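Local coordinates for protein Myo-inositol phosphohydrolase (PDB 4WU3) that probably removes phosphate groups from phytate and related inositol phosphates by hydrolysis, as a protein tyrosine phosphatase-like phytase, at residues G247-T250 and I251-M255; D420-Q423 and E424-V428; N525-R528 and T529-A532. The protein carries 2 engineered substitutions. All coordinates share one frame; numbering follows the deposited sequence.

Interaction 1 of 3, residues G247-T250 and I251-M255; sequences GRTT and IFMVM. With PO4 (phosphate ion), chain G.
Gly247 O accepts the backbone N-H of Ile251 at 3.0 Å, in an almost straight bond (169°) near the start of a helix; the bonds from Phe252 to Arg248, Met253 to Thr249 and Val254 to Thr250 carry the ladder onward. Packing is tight against these carbonyls. Val254 CG2 rests 3.2 Å from Thr250 O, and Phe252 turns the edge of its ring, through CD1, to Arg248 O at 3.4 Å, while Met255 SD lies over the centre of one ring face. Between the side chains themselves the fit is looser: the methyls Thr250 CG2 and Val254 CG2 stay 4.3 Å apart.

The more open end is at Gly247, which is partly exposed; Arg248 beside it is buried. N-H groups in a helix's first turn have no carbonyl one turn back to bond, and here they meet a phosphate ion, probably from the crystallisation liquor. Arg248 N reaches phosphate O4 at 2.9 Å, and the same oxygen takes Arg248 NE at 2.8 Å, because a bend at chi3 (-71°) folds the guanidinium back beside the anion. Arg248 NH1 goes to phosphate O3 at 2.8 Å, with the phosphorus in the guanidinium plane. Gly247 N adds only a weak bond to O1. This is the end of a phosphatase P-loop, whose planar arginine is a charged double donor; Glu124 and the carbonyl of Leu211 hold its NH2. Thr249 OG1 bonds Ser242 OG, which also binds the phosphate; this serine, where the family has its catalytic cysteine, is probably engineered. Short Thr249 fits against Ala93, and Thr250 turns its hydroxyl to Met246 O.

Farther along, the apolar side chains fit a buried helix: Ile251, Val254 and Met255 pack on helix 291-313, Val254 and Met253 also on helix 267-276, and Met253 on strand 91-94.

Interaction 2 of 3, residues D420-Q423 and E424-V428; sequences DLRQ and ETHGV
With chi1 at 172°, the Asp420 carboxylate swings away from its own amide nitrogen, and His426 holds CG between its backbone N and carbonyl carbon (chi1 69°), which brings carboxylate and imidazole together from opposite directions. His426 NE2 donates to the syn side of Asp420 OD2 at 2.7 Å; the oxygen lies in the ring plane, although the carboxylate stands perpendicular to it. Tyr504 is a second partner of OD2. The other oxygen, OD1, accepts Arg422 N at 3.1 Å from above the carboxylate plane, closing an Asx turn in the bend between strands 416-422 and 426-429. Asp suits this place because its short carboxylate can serve the turn and the histidine at once.

Arg422 then lies across the imidazole: its CD sits over the ring centre, 3.9 Å from the centroid, and the guanidinium stacks on the ring with planes 30° apart. Side-on, NE (2.8 Å) and NH2 (3.2 Å) of Arg422 both grip Glu424 OE2, forming a buried salt bridge, while Arg422 NH1 pairs with Glu395 and Asp345. Glu424 is long enough to turn its other oxygen, OE1, to Arg546, a residue of the inositol phosphate pocket.

Interaction 3 of 3, residues N525-R528 and T529-A532; sequences NFTR and TMPA
Phe526 and Met530 meet through apolar and sulfur contacts. Met530 SD comes to 3.7 Å from Phe526 CE2, approaching the ring obliquely, 58° off its normal, in a Met-aromatic contact, and Met530 CB lies over one ring face. Phe526 CG stands anti to the backbone N (chi1 175°), directing the ring to where the methionine four residues on can touch it; long and flexible, Met530 suits a place beside both this ring and Thr527.

The hydrogen bonds to Phe526 O are all weak, as the helix is ending: two come from backbone N-H groups, Thr529 N at 3.3 Å and Met530 N at 3.2 Å, and one from the Thr529 hydroxyl, OG1, at 3.5 Å. Met530 is the first residue to leave helical geometry. A water beyond the last turn lies within hydrogen-bonding distance of both Thr527 O (2.7 Å) and Met530 O (2.9 Å).

On the polar flank Asn525, short and polar, is exposed; the long arm of Arg528 brings NE to Asn525 OD1 at 3.2 Å, almost straight (176°), and NH2 to Phe618 O.

Phe526 continues inward to Tyr417, Tyr505 and Leu536, and Met530 to Leu536 and Tyr554, joining the end of helix 517-529 to the central sheet and helix 545-558. An alanine in place of Met530 would probably leave Phe526 CE2 without its sulfur partner and open a gap toward Tyr554. With its bonds to Phe526 O all weak, this helix end probably owes much of its hold to the apolar contact.

How the interactions relate
The chain carries two similar phosphatase-like halves, and the contacts are split between them: interaction 1 lies in the first, interactions 2 and 3 in the second. Interactions 1 and 2 are 43 Å apart between centres, on opposite sides of the chain's centre, yet each lies near a different bound inositol tetrakisphosphate, about 8 Å from Gly247 in the first half and about 5 Å from the Glu424 side chain in the second. Interaction 3 is plain packing; its centre lies 22 Å from that of interaction 2, with nearest atoms about 9 Å apart. Interaction 2 begins on strand 416-422, and Phe526 of interaction 3 packs on that strand and on 535-539, so one sheet links them.

Interaction 1 of 3, residues G247-T250 and I251-M255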
ATOM      1  N   GLY A 247      12.782  -8.995  -4.461  1.00  7.77           N
ATOM      2  CA  GLY A 247      12.119  -7.721  -4.765  1.00  7.53           C
ATOM      3  C   GLY A 247      13.011  -6.499  -4.996  1.00  6.78           C
ATOM      4  O   GLY A 247      13.101  -5.963  -6.107  1.00  5.62           O
ATOM      5  N   ARG A 248      13.654  -6.033  -3.933  1.00  6.15           N
ATOM      6  CA  ARG A 248      14.451  -4.821  -4.028  1.00  5.89           C
ATOM      7  C   ARG A 248      15.578  -5.033  -5.012  1.00  6.13           C
ATOM      8  O   ARG A 248      15.924  -4.121  -5.770  1.00  6.09           O
ATOM      9  CB  ARG A 248      15.006  -4.410  -2.662  1.00  5.49           C
ATOM     10  CG  ARG A 248      13.948  -3.949  -1.683  1.00  5.19           C
ATOM     11  CD  ARG A 248      14.472  -3.934  -0.246  1.00  4.98           C
ATOM     12  NE  ARG A 248      14.677  -5.275   0.315  1.00  4.56           N
ATOM     13  CZ  ARG A 248      15.156  -5.500   1.536  1.00  4.32           C
ATOM     14  NH1 ARG A 248      15.308  -6.742   1.974  1.00  4.23           N
ATOM     15  NH2 ARG A 248      15.496  -4.478   2.323  1.00  4.16           N
ATOM     16  N   THR A 249      16.145  -6.240  -5.016  1.00  6.33           N
ATOM     17  CA  THR A 249      17.258  -6.554  -5.920  1.00  6.32           C
ATOM     18  C   THR A 249      16.806  -6.493  -7.381  1.00  6.17           C
ATOM     19  O   THR A 249      17.492  -5.929  -8.229  1.00  6.63           O
ATOM     20  CB  THR A 249      17.898  -7.920  -5.592  1.00  7.00           C
ATOM     21  OG1 THR A 249      18.628  -7.824  -4.363  1.00  7.82           O
ATOM     22  CG2 THR A 249      18.861  -8.351  -6.673  1.00  7.30           C
ATOM     23  N   THR A 250      15.636  -7.036  -7.674  1.00  5.89           N
ATOM     24  CA  THR A 250      15.153  -7.067  -9.051  1.00  5.81           C
ATOM     25  C   THR A 250      14.732  -5.689  -9.542  1.00  5.79           C
ATOM     26  O   THR A 250      14.930  -5.357 -10.705  1.00  6.00           O
ATOM     27  CB  THR A 250      14.000  -8.064  -9.214  1.00  5.77           C
ATOM     28  OG1 THR A 250      14.485  -9.369  -8.888  1.00  5.32           O
ATOM     29  CG2 THR A 250      13.474  -8.069 -10.646  1.00  6.20           C
ATOM     30  N   ILE A 251      14.161  -4.882  -8.656  1.00  5.58           N
ATOM     31  CA  ILE A 251      13.882  -3.508  -8.995  1.00  5.53           C
ATOM     32  C   ILE A 251      15.151  -2.842  -9.496  1.00  5.56           C
ATOM     33  O   ILE A 251      15.121  -2.140 -10.509  1.00  5.93           O
ATOM     34  CB  ILE A 251      13.372  -2.691  -7.790  1.00  5.75           C
ATOM     35  CG1 ILE A 251      11.927  -3.063  -7.460  1.00  5.76           C
ATOM     36  CG2 ILE A 251      13.472  -1.208  -8.092  1.00  5.39           C
ATOM     37  CD1 ILE A 251      11.478  -2.559  -6.106  1.00  6.22           C
ATOM     38  N   PHE A 252      16.261  -3.041  -8.795  1.00  4.91           N
ATOM     39  CA  PHE A 252      17.482  -2.339  -9.168  1.00  5.03           C
ATOM     40  C   PHE A 252      18.237  -2.949 -10.341  1.00  5.48           C
ATOM     41  O   PHE A 252      18.965  -2.237 -11.038  1.00  5.77           O
ATOM     42  CB  PHE A 252      18.402  -2.131  -7.976  1.00  4.65           C
ATOM     43  CG  PHE A 252      18.036  -0.941  -7.176  1.00  4.61           C
ATOM     44  CD1 PHE A 252      16.921  -0.965  -6.374  1.00  4.82           C
ATOM     45  CD2 PHE A 252      18.782   0.221  -7.255  1.00  4.62           C
ATOM     46  CE1 PHE A 252      16.553   0.154  -5.649  1.00  4.85           C
ATOM     47  CE2 PHE A 252      18.421   1.344  -6.546  1.00  4.59           C
ATOM     48  CZ  PHE A 252      17.307   1.307  -5.745  1.00  4.90           C
ATOM     49  N   MET A 253      18.054  -4.242 -10.566  1.00  6.23           N
ATOM     50  CA  MET A 253      18.578  -4.897 -11.765  1.00  6.91           C
ATOM     51  C   MET A 253      17.845  -4.380 -12.997  1.00  7.07           C
ATOM     52  O   MET A 253      18.454  -4.165 -14.054  1.00  6.25           O
ATOM     53  CB  MET A 253      18.424  -6.414 -11.664  1.00  7.44           C
ATOM     54  CG  MET A 253      19.515  -7.075 -10.839  1.00  7.86           C
ATOM     55  SD  MET A 253      21.142  -6.925 -11.606  1.00  8.94           S
ATOM     56  CE  MET A 253      21.074  -8.283 -12.773  1.00  9.30           C
ATOM     57  N   VAL A 254      16.534  -4.182 -12.842  1.00  6.98           N
ATOM     58  CA  VAL A 254      15.695  -3.568 -13.875  1.00  6.75           C
ATOM     59  C   VAL A 254      16.076  -2.106 -14.117  1.00  6.60           C
ATOM     60  O   VAL A 254      16.184  -1.684 -15.265  1.00  6.59           O
ATOM     61  CB  VAL A 254      14.201  -3.664 -13.512  1.00  6.90           C
ATOM     62  CG1 VAL A 254      13.363  -2.721 -14.362  1.00  6.75           C
ATOM     63  CG2 VAL A 254      13.721  -5.094 -13.691  1.00  7.04           C
ATOM     64  N   MET A 255      16.289  -1.335 -13.055  1.00  6.25           N
ATOM     65  CA  MET A 255      16.787   0.040 -13.209  1.00  6.81           C
ATOM     66  C   MET A 255      18.126   0.097 -13.960  1.00  6.83           C
ATOM     67  O   MET A 255      18.322   0.922 -14.851  1.00  6.58           O
ATOM     68  CB  MET A 255      16.947   0.716 -11.845  1.00  7.18           C
ATOM     69  CG  MET A 255      15.634   1.032 -11.150  1.00  8.08           C
ATOM     70  SD  MET A 255      15.874   1.487  -9.418  1.00  8.87           S
ATOM     71  CE  MET A 255      16.791   3.025  -9.587  1.00  8.47           C
TER
HETATM   72  P   PO4 G 703      14.189  -8.784  -1.097  1.00 12.76           P
HETATM   73  O1  PO4 G 703      13.009  -9.725  -1.159  1.00 11.22           O
HETATM   74  O2  PO4 G 703      15.113  -9.183  -2.226  1.00 11.77           O
HETATM   75  O3  PO4 G 703      14.892  -8.883   0.231  1.00 10.61           O
HETATM   76  O4  PO4 G 703      13.780  -7.335  -1.295  1.00 13.39           O

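Interaction 2 of 3, residues D420-Q423 and E424-V428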
ATOM      1  N   ASP A 420      22.486  32.111  20.120  1.00  9.19           N
ATOM      2  CA  ASP A 420      21.223  31.735  19.504  1.00  8.80           C
ATOM      3  C   ASP A 420      21.441  30.415  18.770  1.00  9.26           C
ATOM      4  O   ASP A 420      22.188  30.359  17.800  1.00  9.56           O
ATOM      5  CB  ASP A 420      20.782  32.851  18.557  1.00  8.82           C
ATOM      6  CG  ASP A 420      19.569  32.489  17.710  1.00  9.90           C
ATOM      7  OD1 ASP A 420      18.904  31.468  17.974  1.00 10.14           O
ATOM      8  OD2 ASP A 420      19.286  33.244  16.755  1.00 10.27           O
ATOM      9  N   LEU A 421      20.789  29.352  19.234  1.00  8.74           N
ATOM     10  CA  LEU A 421      21.035  28.019  18.708  1.00  9.03           C
ATOM     11  C   LEU A 421      19.988  27.559  17.703  1.00  9.33           C
ATOM     12  O   LEU A 421      19.885  26.371  17.427  1.00 10.57           O
ATOM     13  CB  LEU A 421      21.063  27.016  19.855  1.00  9.52           C
ATOM     14  CG  LEU A 421      22.044  27.293  20.994  1.00  9.43           C
ATOM     15  CD1 LEU A 421      21.734  26.406  22.186  1.00  9.71           C
ATOM     16  CD2 LEU A 421      23.473  27.087  20.511  1.00 10.07           C
ATOM     17  N   ARG A 422      19.224  28.486  17.141  1.00  9.58           N
ATOM     18  CA  ARG A 422      18.054  28.127  16.341  1.00  9.99           C
ATOM     19  C   ARG A 422      18.301  28.041  14.831  1.00  9.64           C
ATOM     20  O   ARG A 422      18.635  29.041  14.188  1.00  8.10           O
ATOM     21  CB  ARG A 422      16.951  29.137  16.599  1.00 10.96           C
ATOM     22  CG  ARG A 422      16.557  29.258  18.058  1.00 12.52           C
ATOM     23  CD  ARG A 422      15.390  30.219  18.196  1.00 13.75           C
ATOM     24  NE  ARG A 422      14.153  29.658  17.664  1.00 14.67           N
ATOM     25  CZ  ARG A 422      12.982  30.282  17.690  1.00 16.58           C
ATOM     26  NH1 ARG A 422      12.880  31.502  18.213  1.00 16.55           N
ATOM     27  NH2 ARG A 422      11.907  29.683  17.196  1.00 17.45           N
ATOM     28  N   GLN A 423      18.106  26.852  14.261  1.00  9.77           N
ATOM     29  CA  GLN A 423      18.236  26.702  12.812  1.00 10.45           C
ATOM     30  C   GLN A 423      17.073  27.380  12.110  1.00 10.38           C
ATOM     31  O   GLN A 423      17.234  27.985  11.052  1.00  9.76           O
ATOM     32  CB  GLN A 423      18.275  25.236  12.388  1.00 10.92           C
ATOM     33  CG  GLN A 423      18.445  25.103  10.879  1.00 12.08           C
ATOM     34  CD  GLN A 423      18.489  23.673  10.386  1.00 13.56           C
ATOM     35  OE1 GLN A 423      17.575  22.876  10.640  1.00 12.46           O
ATOM     36  NE2 GLN A 423      19.542  23.345   9.637  1.00 13.63           N
ATOM     37  N   GLU A 424      15.895  27.265  12.714  1.00 10.96           N
ATOM     38  CA  GLU A 424      14.679  27.809  12.138  1.00 10.75           C
ATOM     39  C   GLU A 424      14.773  29.332  12.058  1.00 11.11           C
ATOM     40  O   GLU A 424      15.419  29.978  12.900  1.00 11.72           O
ATOM     41  CB  GLU A 424      13.457  27.390  12.966  1.00  9.67           C
ATOM     42  CG  GLU A 424      13.423  27.937  14.389  1.00  9.25           C
ATOM     43  CD  GLU A 424      13.995  26.982  15.425  1.00  9.14           C
ATOM     44  OE1 GLU A 424      14.775  26.083  15.057  1.00  8.54           O
ATOM     45  OE2 GLU A 424      13.667  27.132  16.617  1.00  8.91           O
ATOM     46  N   THR A 425      14.134  29.892  11.043  1.00 10.54           N
ATOM     47  CA  THR A 425      14.103  31.341  10.836  1.00 12.19           C
ATOM     48  C   THR A 425      13.237  32.021  11.900  1.00 10.42           C
ATOM     49  O   THR A 425      12.116  31.603  12.139  1.00 10.03           O
ATOM     50  CB  THR A 425      13.546  31.676   9.436  1.00 13.31           C
ATOM     51  OG1 THR A 425      14.577  31.508   8.464  1.00 14.90           O
ATOM     52  CG2 THR A 425      13.033  33.107   9.376  1.00 16.32           C
ATOM     53  N   HIS A 426      13.771  33.054  12.545  1.00 10.06           N
ATOM     54  CA  HIS A 426      13.035  33.793  13.574  1.00 10.01           C
ATOM     55  C   HIS A 426      13.516  35.232  13.640  1.00 10.75           C
ATOM     56  O   HIS A 426      14.545  35.587  13.050  1.00  9.61           O
ATOM     57  CB  HIS A 426      13.201  33.161  14.954  1.00  9.56           C
ATOM     58  CG  HIS A 426      14.581  33.296  15.511  1.00 10.84           C
ATOM     59  ND1 HIS A 426      14.866  34.062  16.623  1.00 11.10           N
ATOM     60  CD2 HIS A 426      15.763  32.780  15.094  1.00 11.34           C
ATOM     61  CE1 HIS A 426      16.164  33.997  16.876  1.00 11.33           C
ATOM     62  NE2 HIS A 426      16.731  33.230  15.960  1.00 10.81           N
ATOM     63  N   GLY A 427      12.763  36.046  14.381  1.00 10.55           N
ATOM     64  CA  GLY A 427      13.084  37.452  14.560  1.00 11.58           C
ATOM     65  C   GLY A 427      12.139  38.114  15.530  1.00 11.12           C
ATOM     66  O   GLY A 427      11.582  37.458  16.405  1.00 12.15           O
ATOM     67  N   VAL A 428      11.958  39.418  15.368  1.00 12.50           N
ATOM     68  CA  VAL A 428      11.108  40.200  16.262  1.00 15.19           C
ATOM     69  C   VAL A 428      10.132  41.051  15.457  1.00 14.88           C
ATOM     70  O   VAL A 428      10.544  41.850  14.614  1.00 15.35           O
ATOM     71  CB  VAL A 428      11.957  41.124  17.167  1.00 16.07           C
ATOM     72  CG1 VAL A 428      11.087  41.820  18.204  1.00 18.74           C
ATOM     73  CG2 VAL A 428      13.042  40.324  17.859  1.00 16.30           C
TER

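Interaction 3 of 3, residues N525-R528 and T529-A532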
ATOM      1  N   ASN A 525      35.188  25.543  18.640  1.00 13.48           N
ATOM      2  CA  ASN A 525      36.003  26.585  18.066  1.00 15.89           C
ATOM      3  C   ASN A 525      35.675  27.935  18.703  1.00 14.27           C
ATOM      4  O   ASN A 525      36.574  28.668  19.095  1.00 14.29           O
ATOM      5  CB  ASN A 525      35.829  26.617  16.551  1.00 18.20           C
ATOM      6  CG  ASN A 525      36.424  25.394  15.883  1.00 22.69           C
ATOM      7  OD1 ASN A 525      37.211  24.658  16.488  1.00 25.22           O
ATOM      8  ND2 ASN A 525      36.058  25.171  14.632  1.00 28.13           N
ATOM      9  N   PHE A 526      34.394  28.254  18.842  1.00 13.70           N
ATOM     10  CA  PHE A 526      34.015  29.501  19.499  1.00 12.19           C
ATOM     11  C   PHE A 526      34.648  29.588  20.878  1.00 12.83           C
ATOM     12  O   PHE A 526      35.189  30.627  21.236  1.00 13.78           O
ATOM     13  CB  PHE A 526      32.493  29.638  19.610  1.00 12.36           C
ATOM     14  CG  PHE A 526      32.046  30.845  20.390  1.00 11.90           C
ATOM     15  CD1 PHE A 526      31.870  32.046  19.774  1.00 11.66           C
ATOM     16  CD2 PHE A 526      31.798  30.768  21.733  1.00 10.98           C
ATOM     17  CE1 PHE A 526      31.458  33.159  20.485  1.00 12.00           C
ATOM     18  CE2 PHE A 526      31.391  31.878  22.447  1.00 10.79           C
ATOM     19  CZ  PHE A 526      31.224  33.078  21.821  1.00 10.23           C
ATOM     20  N   THR A 527      34.592  28.505  21.657  1.00 12.53           N
ATOM     21  CA  THR A 527      35.095  28.559  23.028  1.00 14.33           C
ATOM     22  C   THR A 527      36.599  28.756  23.080  1.00 14.27           C
ATOM     23  O   THR A 527      37.114  29.281  24.054  1.00 15.02           O
ATOM     24  CB  THR A 527      34.775  27.293  23.863  1.00 14.28           C
ATOM     25  OG1 THR A 527      35.396  26.145  23.270  1.00 15.49           O
ATOM     26  CG2 THR A 527      33.280  27.079  23.986  1.00 15.19           C
ATOM     27  N   ARG A 528      37.314  28.322  22.052  1.00 16.15           N
ATOM     28  CA  ARG A 528      38.768  28.446  22.061  1.00 19.02           C
ATOM     29  C   ARG A 528      39.256  29.891  21.964  1.00 17.36           C
ATOM     30  O   ARG A 528      40.326  30.213  22.462  1.00 17.10           O
ATOM     31  CB  ARG A 528      39.354  27.708  20.885  1.00 21.49           C
ATOM     32  CG  ARG A 528      39.069  26.234  20.809  1.00 25.10           C
ATOM     33  CD  ARG A 528      39.710  25.875  19.497  1.00 31.79           C
ATOM     34  NE  ARG A 528      39.371  24.612  18.895  1.00 36.09           N
ATOM     35  CZ  ARG A 528      39.859  23.463  19.314  1.00 38.12           C
ATOM     36  NH1 ARG A 528      40.668  23.424  20.373  1.00 37.20           N
ATOM     37  NH2 ARG A 528      39.515  22.371  18.684  1.00 39.58           N
ATOM     38  N   THR A 529      38.487  30.748  21.299  1.00 17.46           N
ATOM     39  CA  THR A 529      38.925  32.116  21.015  1.00 17.65           C
ATOM     40  C   THR A 529      38.160  33.156  21.828  1.00 19.00           C
ATOM     41  O   THR A 529      38.483  34.340  21.773  1.00 17.39           O
ATOM     42  CB  THR A 529      38.706  32.465  19.538  1.00 19.31           C
ATOM     43  OG1 THR A 529      37.310  32.556  19.272  1.00 22.10           O
ATOM     44  CG2 THR A 529      39.194  31.416  18.670  1.00 24.58           C
ATOM     45  N   MET A 530      37.130  32.737  22.557  1.00 17.58           N
ATOM     46  CA  MET A 530      36.309  33.703  23.259  1.00 18.67           C
ATOM     47  C   MET A 530      37.115  34.330  24.390  1.00 18.23           C
ATOM     48  O   MET A 530      38.036  33.715  24.926  1.00 17.06           O
ATOM     49  CB  MET A 530      35.017  33.068  23.784  1.00 19.35           C
ATOM     50  CG  MET A 530      35.175  32.196  25.018  1.00 18.72           C
ATOM     51  SD  MET A 530      33.634  31.320  25.379  1.00 21.80           S
ATOM     52  CE  MET A 530      34.065  30.575  26.934  1.00 21.42           C
ATOM     53  N   PRO A 531      36.782  35.575  24.736  1.00 18.80           N
ATOM     54  CA  PRO A 531      37.532  36.266  25.776  1.00 21.15           C
ATOM     55  C   PRO A 531      37.404  35.578  27.109  1.00 20.46           C
ATOM     56  O   PRO A 531      36.399  34.919  27.365  1.00 18.57           O
ATOM     57  CB  PRO A 531      36.849  37.638  25.868  1.00 22.24           C
ATOM     58  CG  PRO A 531      36.055  37.779  24.621  1.00 20.53           C
ATOM     59  CD  PRO A 531      35.688  36.392  24.189  1.00 19.31           C
ATOM     60  N   ALA A 532      38.409  35.732  27.962  1.00 21.79           N
ATOM     61  CA  ALA A 532      38.303  35.190  29.302  1.00 23.16           C
ATOM     62  C   ALA A 532      37.173  35.891  30.036  1.00 20.02           C
ATOM     63  O   ALA A 532      36.819  37.038  29.741  1.00 18.39           O
ATOM     64  CB  ALA A 532      39.619  35.319  30.064  1.00 27.18           C
TER
HETATM   65  O   HOH W   1      38.837  30.951  25.266  1.00 18.67           O